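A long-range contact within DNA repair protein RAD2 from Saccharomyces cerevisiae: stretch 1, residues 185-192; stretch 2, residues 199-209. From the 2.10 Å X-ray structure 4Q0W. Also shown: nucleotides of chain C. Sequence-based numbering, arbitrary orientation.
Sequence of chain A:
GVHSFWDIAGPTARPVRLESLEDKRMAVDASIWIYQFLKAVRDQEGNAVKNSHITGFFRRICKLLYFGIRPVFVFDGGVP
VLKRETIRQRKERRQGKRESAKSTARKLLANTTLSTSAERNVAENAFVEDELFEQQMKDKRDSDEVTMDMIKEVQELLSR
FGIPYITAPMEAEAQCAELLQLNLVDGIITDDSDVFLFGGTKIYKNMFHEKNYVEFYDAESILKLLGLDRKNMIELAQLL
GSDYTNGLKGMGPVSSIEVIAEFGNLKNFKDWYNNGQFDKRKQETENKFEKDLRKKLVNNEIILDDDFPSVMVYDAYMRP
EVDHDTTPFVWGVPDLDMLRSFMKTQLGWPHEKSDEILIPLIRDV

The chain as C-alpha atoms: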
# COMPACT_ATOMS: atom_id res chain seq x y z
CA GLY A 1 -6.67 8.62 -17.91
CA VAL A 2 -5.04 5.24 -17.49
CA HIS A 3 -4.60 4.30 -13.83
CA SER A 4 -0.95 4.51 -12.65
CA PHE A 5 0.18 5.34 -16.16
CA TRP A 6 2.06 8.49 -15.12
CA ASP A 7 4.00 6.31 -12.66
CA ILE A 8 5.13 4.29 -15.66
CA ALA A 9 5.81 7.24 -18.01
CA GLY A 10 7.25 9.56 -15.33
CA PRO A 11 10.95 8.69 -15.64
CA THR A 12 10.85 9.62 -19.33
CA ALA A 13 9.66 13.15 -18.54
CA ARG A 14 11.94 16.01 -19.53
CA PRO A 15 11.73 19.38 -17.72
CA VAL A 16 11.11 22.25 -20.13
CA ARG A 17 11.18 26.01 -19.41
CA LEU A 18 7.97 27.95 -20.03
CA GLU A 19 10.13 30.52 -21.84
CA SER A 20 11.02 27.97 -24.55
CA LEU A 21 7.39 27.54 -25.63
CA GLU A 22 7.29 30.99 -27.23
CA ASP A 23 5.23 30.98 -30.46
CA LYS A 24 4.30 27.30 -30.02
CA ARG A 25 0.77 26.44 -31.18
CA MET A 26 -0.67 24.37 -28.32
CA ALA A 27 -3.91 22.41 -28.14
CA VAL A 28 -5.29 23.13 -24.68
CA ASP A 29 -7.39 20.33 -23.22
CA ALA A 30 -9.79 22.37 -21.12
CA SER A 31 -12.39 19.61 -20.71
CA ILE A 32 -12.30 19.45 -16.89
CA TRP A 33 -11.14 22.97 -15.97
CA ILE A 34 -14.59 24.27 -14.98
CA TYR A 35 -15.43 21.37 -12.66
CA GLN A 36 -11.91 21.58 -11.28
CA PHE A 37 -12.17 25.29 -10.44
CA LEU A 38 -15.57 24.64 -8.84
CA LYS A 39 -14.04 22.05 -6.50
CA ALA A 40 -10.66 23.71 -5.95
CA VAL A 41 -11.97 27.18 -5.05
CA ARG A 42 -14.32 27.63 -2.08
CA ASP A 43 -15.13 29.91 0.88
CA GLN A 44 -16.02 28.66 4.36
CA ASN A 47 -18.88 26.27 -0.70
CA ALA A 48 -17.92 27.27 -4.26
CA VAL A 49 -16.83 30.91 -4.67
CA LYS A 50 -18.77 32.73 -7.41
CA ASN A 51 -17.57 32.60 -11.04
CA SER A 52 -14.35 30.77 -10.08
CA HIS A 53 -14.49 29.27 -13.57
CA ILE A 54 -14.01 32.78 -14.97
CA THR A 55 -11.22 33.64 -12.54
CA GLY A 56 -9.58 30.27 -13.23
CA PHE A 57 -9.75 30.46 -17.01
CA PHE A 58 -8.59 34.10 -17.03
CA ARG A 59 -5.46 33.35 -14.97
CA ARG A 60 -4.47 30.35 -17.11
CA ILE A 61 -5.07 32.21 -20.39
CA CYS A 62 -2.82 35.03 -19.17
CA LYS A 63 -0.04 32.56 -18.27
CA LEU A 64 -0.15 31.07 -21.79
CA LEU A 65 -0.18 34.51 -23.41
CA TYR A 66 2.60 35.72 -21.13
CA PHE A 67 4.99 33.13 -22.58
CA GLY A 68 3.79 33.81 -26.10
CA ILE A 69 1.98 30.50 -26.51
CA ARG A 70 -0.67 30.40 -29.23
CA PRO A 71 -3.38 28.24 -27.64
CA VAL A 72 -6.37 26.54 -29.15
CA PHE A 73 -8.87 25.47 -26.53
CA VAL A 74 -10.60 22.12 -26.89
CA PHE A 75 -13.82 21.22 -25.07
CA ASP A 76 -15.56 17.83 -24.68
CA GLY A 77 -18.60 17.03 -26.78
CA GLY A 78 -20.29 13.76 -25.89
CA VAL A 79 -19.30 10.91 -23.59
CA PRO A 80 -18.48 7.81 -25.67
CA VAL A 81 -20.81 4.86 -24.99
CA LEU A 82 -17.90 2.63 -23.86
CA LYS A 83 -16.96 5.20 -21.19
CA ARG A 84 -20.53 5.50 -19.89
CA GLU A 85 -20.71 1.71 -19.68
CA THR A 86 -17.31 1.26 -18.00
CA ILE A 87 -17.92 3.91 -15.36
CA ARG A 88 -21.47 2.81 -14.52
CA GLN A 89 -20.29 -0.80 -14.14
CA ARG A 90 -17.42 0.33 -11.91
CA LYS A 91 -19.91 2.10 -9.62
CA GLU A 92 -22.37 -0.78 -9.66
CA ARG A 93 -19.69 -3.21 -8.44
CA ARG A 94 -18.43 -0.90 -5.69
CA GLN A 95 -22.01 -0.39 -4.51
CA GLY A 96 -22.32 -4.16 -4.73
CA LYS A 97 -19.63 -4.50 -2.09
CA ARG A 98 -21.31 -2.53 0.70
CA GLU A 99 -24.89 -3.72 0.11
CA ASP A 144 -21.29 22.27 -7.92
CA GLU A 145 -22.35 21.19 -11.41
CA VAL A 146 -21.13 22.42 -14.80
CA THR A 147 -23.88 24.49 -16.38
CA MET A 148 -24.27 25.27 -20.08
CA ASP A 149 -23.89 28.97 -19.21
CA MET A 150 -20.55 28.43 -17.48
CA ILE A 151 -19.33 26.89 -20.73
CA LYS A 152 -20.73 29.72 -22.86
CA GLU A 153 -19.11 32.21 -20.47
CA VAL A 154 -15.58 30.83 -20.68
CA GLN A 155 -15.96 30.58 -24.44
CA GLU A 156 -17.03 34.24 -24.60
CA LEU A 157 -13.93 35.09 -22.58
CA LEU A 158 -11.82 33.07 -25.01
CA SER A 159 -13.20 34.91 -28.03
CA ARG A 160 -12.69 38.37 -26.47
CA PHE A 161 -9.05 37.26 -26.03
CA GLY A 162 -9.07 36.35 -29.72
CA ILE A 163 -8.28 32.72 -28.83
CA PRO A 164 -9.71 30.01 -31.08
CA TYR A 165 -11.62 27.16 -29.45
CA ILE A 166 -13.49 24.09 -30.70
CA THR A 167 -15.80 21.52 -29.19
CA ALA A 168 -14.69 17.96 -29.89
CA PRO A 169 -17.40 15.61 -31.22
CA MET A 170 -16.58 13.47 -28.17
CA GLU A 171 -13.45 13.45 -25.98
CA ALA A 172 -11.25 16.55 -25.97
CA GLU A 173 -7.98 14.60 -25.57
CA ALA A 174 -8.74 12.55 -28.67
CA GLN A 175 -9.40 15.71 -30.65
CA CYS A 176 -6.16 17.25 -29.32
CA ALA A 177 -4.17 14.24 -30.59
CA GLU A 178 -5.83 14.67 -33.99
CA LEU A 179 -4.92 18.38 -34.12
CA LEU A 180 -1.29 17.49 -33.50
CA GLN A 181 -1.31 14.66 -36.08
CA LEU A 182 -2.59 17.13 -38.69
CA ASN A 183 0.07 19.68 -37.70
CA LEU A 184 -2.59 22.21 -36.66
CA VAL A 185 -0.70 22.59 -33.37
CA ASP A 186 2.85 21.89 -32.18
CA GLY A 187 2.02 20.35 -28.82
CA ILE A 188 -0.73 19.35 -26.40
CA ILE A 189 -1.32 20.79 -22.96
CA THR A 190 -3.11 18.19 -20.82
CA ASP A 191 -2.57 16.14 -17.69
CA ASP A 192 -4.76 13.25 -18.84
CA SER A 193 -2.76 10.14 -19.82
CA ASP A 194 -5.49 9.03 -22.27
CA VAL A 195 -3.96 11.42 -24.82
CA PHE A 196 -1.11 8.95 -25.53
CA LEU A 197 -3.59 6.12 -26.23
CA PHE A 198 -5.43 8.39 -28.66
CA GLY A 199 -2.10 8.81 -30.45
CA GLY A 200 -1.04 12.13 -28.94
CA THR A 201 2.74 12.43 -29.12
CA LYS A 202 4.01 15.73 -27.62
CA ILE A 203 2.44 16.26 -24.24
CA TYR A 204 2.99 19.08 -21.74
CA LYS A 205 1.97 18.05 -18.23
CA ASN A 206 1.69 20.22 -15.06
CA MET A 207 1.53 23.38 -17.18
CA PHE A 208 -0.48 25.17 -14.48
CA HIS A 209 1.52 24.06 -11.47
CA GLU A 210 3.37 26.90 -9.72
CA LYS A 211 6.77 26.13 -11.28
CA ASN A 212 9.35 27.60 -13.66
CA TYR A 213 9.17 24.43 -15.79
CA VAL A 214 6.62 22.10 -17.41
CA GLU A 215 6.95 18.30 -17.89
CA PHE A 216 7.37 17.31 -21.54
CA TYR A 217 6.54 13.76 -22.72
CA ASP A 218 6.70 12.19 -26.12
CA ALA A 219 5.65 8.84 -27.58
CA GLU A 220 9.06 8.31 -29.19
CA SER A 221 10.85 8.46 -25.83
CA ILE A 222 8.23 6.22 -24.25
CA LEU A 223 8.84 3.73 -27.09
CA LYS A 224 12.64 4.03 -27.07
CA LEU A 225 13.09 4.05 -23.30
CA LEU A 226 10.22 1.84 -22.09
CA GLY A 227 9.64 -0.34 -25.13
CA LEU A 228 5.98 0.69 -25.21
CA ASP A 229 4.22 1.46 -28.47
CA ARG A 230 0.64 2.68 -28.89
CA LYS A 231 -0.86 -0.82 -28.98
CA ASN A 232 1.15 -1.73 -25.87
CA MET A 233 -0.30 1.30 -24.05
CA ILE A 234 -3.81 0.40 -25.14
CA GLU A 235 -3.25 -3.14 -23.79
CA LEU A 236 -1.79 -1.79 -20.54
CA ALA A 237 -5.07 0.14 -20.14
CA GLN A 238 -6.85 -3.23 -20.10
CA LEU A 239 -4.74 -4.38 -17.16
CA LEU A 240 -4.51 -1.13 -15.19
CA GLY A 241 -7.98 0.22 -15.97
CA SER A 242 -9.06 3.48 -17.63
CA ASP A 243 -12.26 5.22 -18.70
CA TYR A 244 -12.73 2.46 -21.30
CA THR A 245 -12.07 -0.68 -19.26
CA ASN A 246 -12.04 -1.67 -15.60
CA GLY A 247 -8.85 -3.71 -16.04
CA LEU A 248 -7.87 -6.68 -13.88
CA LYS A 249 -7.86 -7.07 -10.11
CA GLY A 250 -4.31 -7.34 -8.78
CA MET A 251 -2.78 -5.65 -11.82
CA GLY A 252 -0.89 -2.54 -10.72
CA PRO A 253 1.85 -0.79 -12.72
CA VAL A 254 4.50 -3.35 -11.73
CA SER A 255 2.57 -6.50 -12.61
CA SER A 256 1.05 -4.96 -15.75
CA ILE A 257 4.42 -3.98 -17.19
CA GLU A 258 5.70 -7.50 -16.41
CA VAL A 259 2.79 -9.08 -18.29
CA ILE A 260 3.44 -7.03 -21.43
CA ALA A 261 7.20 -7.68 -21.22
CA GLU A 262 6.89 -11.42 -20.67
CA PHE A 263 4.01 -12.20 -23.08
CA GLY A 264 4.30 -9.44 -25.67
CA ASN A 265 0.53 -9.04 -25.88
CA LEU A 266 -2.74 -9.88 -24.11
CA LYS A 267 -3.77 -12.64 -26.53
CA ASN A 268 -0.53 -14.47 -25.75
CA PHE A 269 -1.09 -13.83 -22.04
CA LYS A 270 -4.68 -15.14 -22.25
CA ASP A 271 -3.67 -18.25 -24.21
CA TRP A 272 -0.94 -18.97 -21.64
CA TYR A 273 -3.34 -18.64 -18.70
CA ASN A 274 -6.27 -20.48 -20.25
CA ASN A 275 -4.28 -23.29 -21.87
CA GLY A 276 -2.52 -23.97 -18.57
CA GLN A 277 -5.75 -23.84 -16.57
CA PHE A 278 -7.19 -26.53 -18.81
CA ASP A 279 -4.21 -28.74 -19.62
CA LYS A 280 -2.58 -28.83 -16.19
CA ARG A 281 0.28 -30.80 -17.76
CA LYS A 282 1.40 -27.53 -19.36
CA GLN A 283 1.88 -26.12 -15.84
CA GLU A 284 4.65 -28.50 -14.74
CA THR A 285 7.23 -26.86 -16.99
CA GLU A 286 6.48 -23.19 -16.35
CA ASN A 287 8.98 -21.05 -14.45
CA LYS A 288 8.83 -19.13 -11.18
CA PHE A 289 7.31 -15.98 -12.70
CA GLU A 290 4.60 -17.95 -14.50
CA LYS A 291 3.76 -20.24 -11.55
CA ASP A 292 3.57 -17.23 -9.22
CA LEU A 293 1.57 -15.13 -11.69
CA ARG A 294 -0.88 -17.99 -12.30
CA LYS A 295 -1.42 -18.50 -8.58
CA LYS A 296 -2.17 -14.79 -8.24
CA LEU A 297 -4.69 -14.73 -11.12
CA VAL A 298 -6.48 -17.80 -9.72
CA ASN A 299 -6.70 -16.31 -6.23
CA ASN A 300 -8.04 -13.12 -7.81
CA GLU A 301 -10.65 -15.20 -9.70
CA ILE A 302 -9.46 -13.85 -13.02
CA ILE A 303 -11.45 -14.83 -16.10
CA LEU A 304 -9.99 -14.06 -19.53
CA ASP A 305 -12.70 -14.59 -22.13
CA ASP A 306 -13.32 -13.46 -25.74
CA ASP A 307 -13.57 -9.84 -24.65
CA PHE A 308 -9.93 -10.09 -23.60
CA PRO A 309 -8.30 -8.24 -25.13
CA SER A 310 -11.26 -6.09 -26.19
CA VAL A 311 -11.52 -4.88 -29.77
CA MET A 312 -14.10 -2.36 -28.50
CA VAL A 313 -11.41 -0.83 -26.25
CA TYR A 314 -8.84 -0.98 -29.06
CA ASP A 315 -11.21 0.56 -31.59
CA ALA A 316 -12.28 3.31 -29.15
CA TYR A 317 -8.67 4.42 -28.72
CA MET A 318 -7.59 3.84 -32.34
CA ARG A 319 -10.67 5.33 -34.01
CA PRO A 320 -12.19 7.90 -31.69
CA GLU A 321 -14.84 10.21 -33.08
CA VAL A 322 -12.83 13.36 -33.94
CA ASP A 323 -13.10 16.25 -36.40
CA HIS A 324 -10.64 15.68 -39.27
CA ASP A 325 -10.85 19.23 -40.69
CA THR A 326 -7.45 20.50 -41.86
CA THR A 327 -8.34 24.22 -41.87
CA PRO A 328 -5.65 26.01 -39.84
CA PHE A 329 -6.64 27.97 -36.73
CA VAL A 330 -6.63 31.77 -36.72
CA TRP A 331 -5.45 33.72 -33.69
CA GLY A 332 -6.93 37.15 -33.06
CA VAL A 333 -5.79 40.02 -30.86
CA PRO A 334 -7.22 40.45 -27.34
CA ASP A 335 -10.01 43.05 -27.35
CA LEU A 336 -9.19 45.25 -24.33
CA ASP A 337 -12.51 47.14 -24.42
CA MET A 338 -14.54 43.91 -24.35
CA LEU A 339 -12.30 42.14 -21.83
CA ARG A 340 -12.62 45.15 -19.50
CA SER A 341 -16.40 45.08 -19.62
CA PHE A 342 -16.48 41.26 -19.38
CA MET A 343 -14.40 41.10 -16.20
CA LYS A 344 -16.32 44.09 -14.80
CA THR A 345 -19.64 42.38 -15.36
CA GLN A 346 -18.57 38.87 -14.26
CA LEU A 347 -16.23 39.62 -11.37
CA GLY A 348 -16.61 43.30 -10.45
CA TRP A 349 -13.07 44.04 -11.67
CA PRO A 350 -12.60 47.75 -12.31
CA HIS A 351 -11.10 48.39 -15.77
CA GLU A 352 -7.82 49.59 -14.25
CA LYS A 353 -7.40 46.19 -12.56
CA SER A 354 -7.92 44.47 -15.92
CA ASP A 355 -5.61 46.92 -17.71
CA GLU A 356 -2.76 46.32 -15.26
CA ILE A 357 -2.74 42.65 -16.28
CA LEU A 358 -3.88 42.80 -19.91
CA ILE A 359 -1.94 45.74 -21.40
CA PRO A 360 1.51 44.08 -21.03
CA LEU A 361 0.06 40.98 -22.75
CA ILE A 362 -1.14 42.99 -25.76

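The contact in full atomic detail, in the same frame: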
# COMPACT_ATOMS: atom_id res chain seq x y z
N VAL A 185 -1.39 22.09 -34.55
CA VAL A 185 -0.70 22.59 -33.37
C VAL A 185 0.68 21.95 -33.28
O VAL A 185 0.99 21.04 -34.05
CB VAL A 185 -1.49 22.30 -32.08
CG1 VAL A 185 -2.87 22.94 -32.13
CG2 VAL A 185 -1.61 20.78 -31.84
N ASP A 186 1.50 22.42 -32.34
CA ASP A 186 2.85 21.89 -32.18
C ASP A 186 2.99 21.05 -30.93
O ASP A 186 4.02 20.40 -30.72
CB ASP A 186 3.85 23.03 -32.08
CG ASP A 186 3.80 23.93 -33.27
OD1 ASP A 186 3.79 23.41 -34.41
OD2 ASP A 186 3.73 25.16 -33.08
N GLY A 187 1.96 21.06 -30.09
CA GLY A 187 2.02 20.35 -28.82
C GLY A 187 0.65 20.30 -28.17
O GLY A 187 -0.29 20.95 -28.64
N ILE A 188 0.53 19.50 -27.11
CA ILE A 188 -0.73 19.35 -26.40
C ILE A 188 -0.54 19.61 -24.91
O ILE A 188 0.32 19.02 -24.26
CB ILE A 188 -1.35 17.95 -26.61
CG1 ILE A 188 -1.55 17.65 -28.09
CG2 ILE A 188 -2.67 17.85 -25.85
CD1 ILE A 188 -1.87 16.14 -28.39
N ILE A 189 -1.35 20.52 -24.38
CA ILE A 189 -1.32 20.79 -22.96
C ILE A 189 -2.47 20.02 -22.32
O ILE A 189 -3.65 20.33 -22.56
CB ILE A 189 -1.41 22.32 -22.68
CG1 ILE A 189 -0.14 23.03 -23.14
CG2 ILE A 189 -1.62 22.58 -21.19
CD1 ILE A 189 -0.30 24.57 -23.29
N THR A 190 -2.12 19.01 -21.53
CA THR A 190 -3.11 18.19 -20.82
C THR A 190 -2.40 17.45 -19.71
O THR A 190 -1.17 17.30 -19.74
CB THR A 190 -3.79 17.14 -21.74
OG1 THR A 190 -4.84 16.49 -21.01
CG2 THR A 190 -2.79 16.06 -22.20
N ASP A 191 -3.14 17.01 -18.70
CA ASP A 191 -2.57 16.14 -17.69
C ASP A 191 -3.15 14.72 -17.78
O ASP A 191 -2.80 13.85 -16.98
CB ASP A 191 -2.81 16.70 -16.29
CG ASP A 191 -2.18 18.06 -16.08
OD1 ASP A 191 -1.21 18.39 -16.81
OD2 ASP A 191 -2.66 18.80 -15.20
N ASP A 192 -4.03 14.51 -18.76
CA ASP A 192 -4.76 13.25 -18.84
C ASP A 192 -4.02 12.24 -19.71
O ASP A 192 -3.89 12.43 -20.92
CB ASP A 192 -6.17 13.48 -19.37
CG ASP A 192 -7.08 12.26 -19.17
OD1 ASP A 192 -6.68 11.15 -19.57
OD2 ASP A 192 -8.18 12.40 -18.60
N GLY A 199 -3.13 8.47 -29.48
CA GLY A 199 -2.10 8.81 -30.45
C GLY A 199 -1.47 10.19 -30.32
O GLY A 199 -0.81 10.66 -31.24
N GLY A 200 -1.67 10.84 -29.17
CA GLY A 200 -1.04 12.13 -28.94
C GLY A 200 0.44 11.89 -28.67
O GLY A 200 0.78 10.94 -27.98
N THR A 201 1.32 12.72 -29.22
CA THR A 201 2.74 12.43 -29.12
C THR A 201 3.63 13.47 -28.45
O THR A 201 4.77 13.16 -28.19
CB THR A 201 3.37 12.13 -30.50
OG1 THR A 201 3.36 13.32 -31.31
CG2 THR A 201 2.61 11.01 -31.22
N LYS A 202 3.15 14.69 -28.22
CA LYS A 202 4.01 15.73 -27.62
C LYS A 202 3.26 16.47 -26.52
O LYS A 202 2.61 17.50 -26.77
CB LYS A 202 4.50 16.73 -28.69
CG LYS A 202 5.47 16.12 -29.72
CD LYS A 202 5.82 17.11 -30.82
N ILE A 203 3.37 15.94 -25.31
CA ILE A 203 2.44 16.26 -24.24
C ILE A 203 3.12 17.14 -23.21
O ILE A 203 4.24 16.84 -22.79
CB ILE A 203 1.98 14.96 -23.52
CG1 ILE A 203 1.36 13.97 -24.53
CG2 ILE A 203 1.03 15.28 -22.37
CD1 ILE A 203 0.38 14.58 -25.50
N TYR A 204 2.46 18.23 -22.81
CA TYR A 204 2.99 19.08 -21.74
C TYR A 204 2.13 18.99 -20.49
O TYR A 204 1.00 19.49 -20.46
CB TYR A 204 3.15 20.52 -22.23
CG TYR A 204 4.12 20.67 -23.39
CD1 TYR A 204 3.74 20.34 -24.68
CD2 TYR A 204 5.41 21.15 -23.19
CE1 TYR A 204 4.61 20.47 -25.75
CE2 TYR A 204 6.30 21.29 -24.25
CZ TYR A 204 5.89 20.94 -25.52
OH TYR A 204 6.75 21.07 -26.58
N LYS A 205 2.68 18.37 -19.46
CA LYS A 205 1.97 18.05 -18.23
C LYS A 205 2.38 19.01 -17.11
O LYS A 205 3.54 19.47 -17.07
CB LYS A 205 2.27 16.59 -17.82
CG LYS A 205 1.69 16.20 -16.47
CD LYS A 205 1.95 14.75 -16.06
CE LYS A 205 1.56 14.57 -14.59
NZ LYS A 205 1.64 13.15 -14.13
N ASN A 206 1.45 19.32 -16.20
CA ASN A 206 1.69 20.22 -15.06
C ASN A 206 1.96 21.65 -15.50
O ASN A 206 2.68 22.39 -14.82
CB ASN A 206 2.84 19.71 -14.17
CG ASN A 206 2.51 18.41 -13.48
OD1 ASN A 206 1.37 17.93 -13.53
ND2 ASN A 206 3.50 17.82 -12.82
N MET A 207 1.39 22.03 -16.63
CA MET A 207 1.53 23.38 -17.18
C MET A 207 1.06 24.46 -16.19
O MET A 207 1.62 25.55 -16.14
CB MET A 207 0.74 23.49 -18.48
CG MET A 207 0.80 24.86 -19.15
SD MET A 207 2.37 25.13 -19.99
CE MET A 207 2.30 26.91 -20.17
N PHE A 208 0.04 24.16 -15.39
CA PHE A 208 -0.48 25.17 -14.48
C PHE A 208 -0.15 24.92 -13.01
O PHE A 208 -0.80 25.47 -12.11
CB PHE A 208 -1.97 25.42 -14.75
CG PHE A 208 -2.24 25.77 -16.18
CD1 PHE A 208 -2.02 27.05 -16.65
CD2 PHE A 208 -2.62 24.79 -17.08
CE1 PHE A 208 -2.22 27.37 -17.98
CE2 PHE A 208 -2.83 25.10 -18.42
CZ PHE A 208 -2.63 26.40 -18.86
N HIS A 209 0.89 24.11 -12.77
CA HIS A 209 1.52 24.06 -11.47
C HIS A 209 2.32 25.35 -11.26
O HIS A 209 2.65 26.04 -12.23
CB HIS A 209 2.44 22.84 -11.35
CG HIS A 209 1.70 21.56 -11.10
ND1 HIS A 209 2.28 20.46 -10.53
CD2 HIS A 209 0.41 21.22 -11.35
CE1 HIS A 209 1.39 19.49 -10.43
NE2 HIS A 209 0.25 19.92 -10.92
P DA C 5 -4.92 10.86 -14.97
OP1 DA C 5 -4.06 10.83 -16.19
OP2 DA C 5 -5.57 9.61 -14.48
O5' DA C 5 -4.13 11.48 -13.71
C5' DA C 5 -3.57 12.80 -13.82
C4' DA C 5 -2.78 13.17 -12.58
O4' DA C 5 -3.70 13.43 -11.49
C3' DA C 5 -1.80 12.12 -12.08
O3' DA C 5 -0.58 12.78 -11.77
C2' DA C 5 -2.49 11.52 -10.85
C1' DA C 5 -3.31 12.71 -10.34
N9 DA C 5 -4.57 12.40 -9.65
C8 DA C 5 -5.58 11.57 -10.07
N7 DA C 5 -6.60 11.53 -9.24
C5 DA C 5 -6.24 12.39 -8.21
C6 DA C 5 -6.90 12.78 -7.02
N6 DA C 5 -8.11 12.33 -6.67
N1 DA C 5 -6.26 13.66 -6.21
C2 DA C 5 -5.05 14.12 -6.57
N3 DA C 5 -4.34 13.82 -7.66
C4 DA C 5 -4.99 12.95 -8.45
P DG C 4 -11.77 12.08 -14.48
OP1 DG C 4 -12.12 11.46 -15.79
OP2 DG C 4 -12.17 11.42 -13.21
O5' DG C 4 -10.19 12.31 -14.42
C5' DG C 4 -9.54 13.07 -15.42
C4' DG C 4 -8.08 13.18 -15.02
O4' DG C 4 -7.95 13.93 -13.78
C3' DG C 4 -7.37 11.85 -14.77
O3' DG C 4 -6.05 11.97 -15.30
C2' DG C 4 -7.40 11.68 -13.25
C1' DG C 4 -7.34 13.13 -12.77
N9 DG C 4 -8.09 13.42 -11.55
C8 DG C 4 -9.30 12.89 -11.16
N7 DG C 4 -9.73 13.38 -10.02
C5 DG C 4 -8.76 14.28 -9.64
C6 DG C 4 -8.69 15.11 -8.50
O6 DG C 4 -9.51 15.20 -7.57
N1 DG C 4 -7.52 15.88 -8.50
C2 DG C 4 -6.55 15.85 -9.49
N2 DG C 4 -5.49 16.66 -9.34
N3 DG C 4 -6.62 15.07 -10.58
C4 DG C 4 -7.75 14.33 -10.58
P DT C 6 0.66 11.98 -11.12
OP1 DT C 6 1.88 12.63 -11.65
OP2 DT C 6 0.42 10.52 -11.34
O5' DT C 6 0.53 12.24 -9.54
C5' DT C 6 0.54 13.56 -9.00
C4' DT C 6 0.31 13.53 -7.49
O4' DT C 6 -1.05 13.12 -7.18
C3' DT C 6 1.22 12.60 -6.69
O3' DT C 6 1.89 13.45 -5.74
C2' DT C 6 0.29 11.56 -6.05
C1' DT C 6 -1.05 12.31 -6.01
N1 DT C 6 -2.32 11.51 -6.05
C2 DT C 6 -3.27 11.74 -5.08
O2 DT C 6 -3.11 12.54 -4.17
N3 DT C 6 -4.41 11.00 -5.19
C4 DT C 6 -4.70 10.07 -6.17
O4 DT C 6 -5.78 9.45 -6.17
C5 DT C 6 -3.67 9.87 -7.17
C7 DT C 6 -3.88 8.88 -8.29
C6 DT C 6 -2.54 10.60 -7.08
O HOH W 1 5.98 20.24 -28.92
O HOH W 2 -0.63 20.41 -18.33
O HOH W 3 -1.54 21.64 -15.05

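The most unusual feature of this contact is the way a carboxylate takes over where the parallel strand pairing runs out. Asp191 lies beyond the last bridged pair, yet its OD1 accepts a hydrogen bond from the backbone of the other stretch, Asn206 N to Asp191 OD1, at 2.9 Å and nearly linear (168°). The CA-to-CB bond of Asp191 points sideways, but the m rotamer brings the carboxylate nearer to the second stretch, so that a side chain supplies the acceptor for this backbone amide. Two waters extend the junction. Water 2 sits 2.6 Å from Asp191 OD1 and 2.8 Å from Tyr204 O and accepts from Met207 N (3.1 Å), while water 3 donates to Asp191 OD2 (3.1 Å) and accepts from Phe208 N (3.0 Å). Three successive amides, those of Asn206, Met207 and Phe208, are thus tied to one carboxylate as the chain enters the type I turn from Asn206 to His209.

Before this point the pairing is regular. Ile188 stands opposite Ile203 and Ile189 opposite Tyr204, in parallel register. Ile188 uses both of its backbone polar atoms: its N donates to Lys202 O (2.9 Å) and its O accepts from Tyr204 N (2.7 Å). The next link, from Thr190 N to Tyr204 O, is weak at 3.3 Å and 146°. Beyond it, Thr190 O receives a CA-H...O contact from Lys205 CA at 3.6 Å.

The two faces of the sheet carry different apolar clusters. On one, Ile188 CB meets Ile203 CD1 at 3.9 Å, and Thr190 CG2 lies 3.9 Å from Ile203 CG2. On the other, Ile189 packs its CG1 against Tyr204 CB (4.2 Å), while its CG2 reaches Met207 CB (3.7 Å) and Phe208 CE2 (3.9 Å). The turn therefore adds to the packing begun by the strand.

Tyr204 also accounts for the close fit at Gly187. The edge of its ring approaches the glycine, with CE1 4.0 Å from Gly187 CA; a CB on Gly187 would clash, lying only 2.7 Å from Tyr204 CE1. Farther out, water 1 connects Tyr204 OH (2.6 Å) with Asp186 O (2.7 Å).

At the nucleic acid, the extended, all-t side chain of Lys205 passes Asp191, with its CG 3.6 Å from Asp191 OD1, and carries its amine to the DNA backbone. Lys205 NZ donates to OP1 of DT6 at 2.5 Å and to O3' of DA5 at 3.3 Å, placing a positive charge against the phosphate in this DNA repair protein.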